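Local coordinates for aspartate aminotransferase (Plasmodium falciparum, PDB 3K7Y), which probably catalyses the reversible, pyridoxal-phosphate-dependent transfer of an amino group from L-aspartate to 2-oxoglutarate, giving oxaloacetate and L-glutamate, at residues L168-L179 and I202-D213. Numbering follows the deposited sequence.
With PLP (pyridoxal-5'-phosphate), chain B.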
# COMPACT_ATOMS: atom_id res chain seq x y z
N LEU A 168 -4.92 16.45 -29.76
CA LEU A 168 -4.82 17.36 -28.64
C LEU A 168 -5.66 18.62 -28.85
O LEU A 168 -5.98 19.32 -27.89
CB LEU A 168 -3.36 17.72 -28.40
CG LEU A 168 -2.99 17.99 -26.94
CD1 LEU A 168 -3.65 16.98 -25.99
CD2 LEU A 168 -1.48 17.94 -26.79
N ARG A 169 -6.04 18.90 -30.10
CA ARG A 169 -6.81 20.08 -30.45
C ARG A 169 -8.32 19.85 -30.64
O ARG A 169 -9.10 20.78 -30.51
CB ARG A 169 -6.24 20.76 -31.70
CG ARG A 169 -5.18 21.82 -31.44
CD ARG A 169 -4.97 22.70 -32.67
NE ARG A 169 -3.89 23.69 -32.52
CZ ARG A 169 -4.01 24.88 -31.93
NH1 ARG A 169 -5.17 25.27 -31.40
NH2 ARG A 169 -2.97 25.70 -31.86
N ASN A 170 -8.74 18.63 -30.95
CA ASN A 170 -10.17 18.40 -31.15
C ASN A 170 -10.82 17.42 -30.18
O ASN A 170 -11.95 17.00 -30.37
CB ASN A 170 -10.51 18.08 -32.61
CG ASN A 170 -9.30 17.60 -33.40
OD1 ASN A 170 -8.71 18.37 -34.16
ND2 ASN A 170 -8.92 16.34 -33.22
N ILE A 171 -10.09 17.08 -29.12
CA ILE A 171 -10.62 16.26 -28.05
C ILE A 171 -11.33 17.17 -27.05
O ILE A 171 -10.67 17.97 -26.39
CB ILE A 171 -9.51 15.45 -27.33
CG1 ILE A 171 -8.43 16.39 -26.75
CG2 ILE A 171 -8.91 14.40 -28.27
CD1 ILE A 171 -7.60 15.80 -25.65
N PRO A 172 -12.66 17.03 -26.89
CA PRO A 172 -13.41 17.97 -26.08
C PRO A 172 -12.62 19.20 -25.56
O PRO A 172 -11.98 19.91 -26.34
CB PRO A 172 -13.91 17.08 -24.95
CG PRO A 172 -14.16 15.74 -25.66
CD PRO A 172 -13.43 15.78 -27.00
N ASN A 173 -12.70 19.44 -24.26
CA ASN A 173 -12.23 20.68 -23.65
C ASN A 173 -12.11 20.40 -22.18
O ASN A 173 -13.04 19.85 -21.58
CB ASN A 173 -13.27 21.79 -23.84
CG ASN A 173 -12.96 22.71 -25.00
OD1 ASN A 173 -13.61 22.64 -26.05
ND2 ASN A 173 -11.98 23.59 -24.81
N GLY A 174 -11.00 20.78 -21.57
CA GLY A 174 -10.75 20.34 -20.21
C GLY A 174 -10.86 18.82 -20.17
O GLY A 174 -11.45 18.24 -19.25
N SER A 175 -10.32 18.16 -21.19
CA SER A 175 -10.20 16.73 -21.15
C SER A 175 -9.03 16.39 -20.25
O SER A 175 -8.08 17.17 -20.10
CB SER A 175 -9.98 16.15 -22.54
OG SER A 175 -11.07 16.47 -23.38
N SER A 176 -9.13 15.24 -19.62
CA SER A 176 -8.11 14.78 -18.71
C SER A 176 -7.20 13.90 -19.52
O SER A 176 -7.68 12.99 -20.20
CB SER A 176 -8.76 14.00 -17.57
OG SER A 176 -10.02 14.57 -17.23
N VAL A 177 -5.90 14.18 -19.48
CA VAL A 177 -4.95 13.46 -20.32
C VAL A 177 -3.72 13.03 -19.54
O VAL A 177 -3.17 13.80 -18.75
CB VAL A 177 -4.50 14.29 -21.55
CG1 VAL A 177 -3.55 13.49 -22.43
CG2 VAL A 177 -5.68 14.74 -22.35
N ILE A 178 -3.29 11.79 -19.78
CA ILE A 178 -2.07 11.23 -19.18
C ILE A 178 -0.91 11.31 -20.18
O ILE A 178 -1.00 10.82 -21.30
CB ILE A 178 -2.30 9.77 -18.75
CG1 ILE A 178 -3.30 9.71 -17.59
CG2 ILE A 178 -0.99 9.11 -18.37
CD1 ILE A 178 -4.12 8.43 -17.57
N LEU A 179 0.18 11.94 -19.76
CA LEU A 179 1.32 12.10 -20.62
C LEU A 179 2.55 11.53 -19.98
O LEU A 179 2.84 11.77 -18.78
CB LEU A 179 1.57 13.56 -20.97
CG LEU A 179 0.57 14.22 -21.92
CD1 LEU A 179 0.86 15.70 -22.07
CD2 LEU A 179 0.54 13.54 -23.30
N ILE A 202 -1.81 25.13 -26.78
CA ILE A 202 -2.98 24.25 -26.95
C ILE A 202 -3.65 23.98 -25.61
O ILE A 202 -4.86 24.14 -25.46
CB ILE A 202 -2.60 22.88 -27.59
CG1 ILE A 202 -1.81 23.06 -28.89
CG2 ILE A 202 -3.86 22.01 -27.80
CD1 ILE A 202 -1.64 21.77 -29.69
N VAL A 203 -2.83 23.57 -24.64
CA VAL A 203 -3.30 23.25 -23.30
C VAL A 203 -3.96 24.45 -22.63
O VAL A 203 -4.92 24.28 -21.89
CB VAL A 203 -2.15 22.71 -22.41
CG1 VAL A 203 -2.58 22.57 -20.95
CG2 VAL A 203 -1.66 21.38 -22.95
N LEU A 204 -3.46 25.65 -22.92
CA LEU A 204 -4.06 26.89 -22.40
C LEU A 204 -5.41 27.22 -23.05
O LEU A 204 -6.35 27.62 -22.36
CB LEU A 204 -3.11 28.07 -22.57
CG LEU A 204 -2.02 28.20 -21.51
CD1 LEU A 204 -0.88 29.04 -22.05
CD2 LEU A 204 -2.58 28.77 -20.23
N HIS A 205 -5.49 27.06 -24.37
CA HIS A 205 -6.74 27.33 -25.08
C HIS A 205 -7.82 26.34 -24.68
O HIS A 205 -8.95 26.74 -24.42
CB HIS A 205 -6.53 27.33 -26.60
CG HIS A 205 -7.71 27.86 -27.36
ND1 HIS A 205 -8.32 27.15 -28.38
CD2 HIS A 205 -8.41 29.02 -27.25
CE1 HIS A 205 -9.33 27.85 -28.87
NE2 HIS A 205 -9.41 28.99 -28.20
N LYS A 206 -7.47 25.05 -24.61
CA LYS A 206 -8.45 24.00 -24.34
C LYS A 206 -8.64 23.72 -22.85
O LYS A 206 -9.51 22.92 -22.45
CB LYS A 206 -8.05 22.70 -25.06
CG LYS A 206 -7.69 22.87 -26.53
CD LYS A 206 -8.50 21.93 -27.38
CE LYS A 206 -9.77 22.62 -27.80
NZ LYS A 206 -10.88 21.65 -27.82
N LYS A 207 -7.81 24.36 -22.03
CA LYS A 207 -7.87 24.25 -20.56
C LYS A 207 -7.79 22.81 -20.04
O LYS A 207 -8.16 22.53 -18.90
CB LYS A 207 -9.11 24.99 -20.03
CG LYS A 207 -9.14 26.50 -20.36
CD LYS A 207 -10.57 27.07 -20.39
CE LYS A 207 -11.33 26.69 -21.68
NZ LYS A 207 -12.82 26.90 -21.63
N HIS A 208 -7.27 21.91 -20.87
CA HIS A 208 -7.09 20.50 -20.51
C HIS A 208 -6.50 20.30 -19.12
O HIS A 208 -5.80 21.17 -18.60
CB HIS A 208 -6.20 19.78 -21.52
CG HIS A 208 -6.85 19.55 -22.85
ND1 HIS A 208 -6.13 19.56 -24.02
CD2 HIS A 208 -8.13 19.30 -23.19
CE1 HIS A 208 -6.94 19.32 -25.03
NE2 HIS A 208 -8.16 19.16 -24.55
N VAL A 209 -6.77 19.14 -18.55
CA VAL A 209 -6.22 18.76 -17.27
C VAL A 209 -5.19 17.67 -17.51
O VAL A 209 -5.52 16.58 -18.00
CB VAL A 209 -7.30 18.24 -16.34
CG1 VAL A 209 -6.68 17.58 -15.10
CG2 VAL A 209 -8.23 19.39 -15.96
N ILE A 210 -3.94 17.97 -17.16
CA ILE A 210 -2.84 17.06 -17.45
C ILE A 210 -2.31 16.28 -16.22
O ILE A 210 -2.20 16.81 -15.11
CB ILE A 210 -1.70 17.78 -18.23
CG1 ILE A 210 -2.24 18.40 -19.54
CG2 ILE A 210 -0.54 16.84 -18.52
CD1 ILE A 210 -2.74 17.41 -20.60
N ILE A 211 -2.02 15.00 -16.44
CA ILE A 211 -1.43 14.16 -15.41
C ILE A 211 -0.15 13.66 -16.01
O ILE A 211 -0.17 12.93 -17.00
CB ILE A 211 -2.34 12.94 -15.04
CG1 ILE A 211 -3.63 13.37 -14.32
CG2 ILE A 211 -1.55 11.93 -14.18
CD1 ILE A 211 -4.75 13.86 -15.25
N PHE A 212 0.97 14.06 -15.42
CA PHE A 212 2.26 13.61 -15.92
C PHE A 212 2.65 12.32 -15.23
O PHE A 212 2.54 12.21 -14.00
CB PHE A 212 3.32 14.68 -15.68
CG PHE A 212 3.05 15.99 -16.36
CD1 PHE A 212 2.31 16.98 -15.73
CD2 PHE A 212 3.53 16.22 -17.64
CE1 PHE A 212 2.05 18.21 -16.35
CE2 PHE A 212 3.28 17.44 -18.29
CZ PHE A 212 2.53 18.44 -17.64
N ASP A 213 3.10 11.35 -16.02
CA ASP A 213 3.66 10.14 -15.43
C ASP A 213 5.19 10.13 -15.48
O ASP A 213 5.80 10.03 -16.55
CB ASP A 213 3.10 8.87 -16.07
CG ASP A 213 3.32 7.62 -15.20
OD1 ASP A 213 4.01 7.71 -14.13
OD2 ASP A 213 2.80 6.55 -15.57
N1 PLP B . 4.39 4.47 -14.83
C2 PLP B . 5.26 3.95 -15.76
C2A PLP B . 5.28 4.56 -17.11
C3 PLP B . 6.08 2.88 -15.42
O3 PLP B . 6.95 2.37 -16.34
C4 PLP B . 6.02 2.34 -14.14
C4A PLP B . 7.02 1.29 -13.78
O4A PLP B . 8.08 1.63 -13.24
C5 PLP B . 5.14 2.88 -13.17
C6 PLP B . 4.32 3.95 -13.54
C5A PLP B . 4.98 2.34 -11.74
O4P PLP B . 6.17 2.17 -10.99
P PLP B . 6.13 1.45 -9.54
O1P PLP B . 7.25 1.94 -8.66
O2P PLP B . 6.38 -0.03 -9.71
O3P PLP B . 4.80 1.77 -8.90
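K206, near the C-terminal end of helix 193-206, reaches R169, P172 and N173 in and after the last turn of helix 161-170. Bends at chi2, chi3 and chi4 bring CD, CE and NZ alongside the carbonyls of L168, R169 and P172. NZ lies nearly in line with the P172 carbonyl, 2.5 Å from P172 O as modelled, too short to be taken at face value, and donates weakly to R169 O and N173 OD1. The K206 carbonyl is used too: G174 N binds K206 O at 2.8 Å, with N173 ND2 as a weak second donor.

K206 CB lies 3.5 Å above the centre of one face of the H208 ring, while L168 O and I171 O sit at its edge, in plane; NE2 makes a weak but fairly straight bond (165°) to I171 O, and I171 CG1 and CD1 pack obliquely against the same side chain. Beyond H208 the chains run as parallel neighbouring strands, V209 N to S175 O (2.8 Å) opening a series that ends with D213 N to L179 O (2.8 Å). V177, L179 and I210 share a sheet face, where V177 CB meets I210 CD1 and L179 CD1 meets I210 CG2 (4.0 Å).

This closes a beta-alpha-beta unit of the aminotransferase large domain. Its last strand delivers D213, whose OD2 lies 2.7 Å from PLP N1, consistent with a protonated pyridine nitrogen, which would make the ring a better electron sink, as in other aminotransferases of this family.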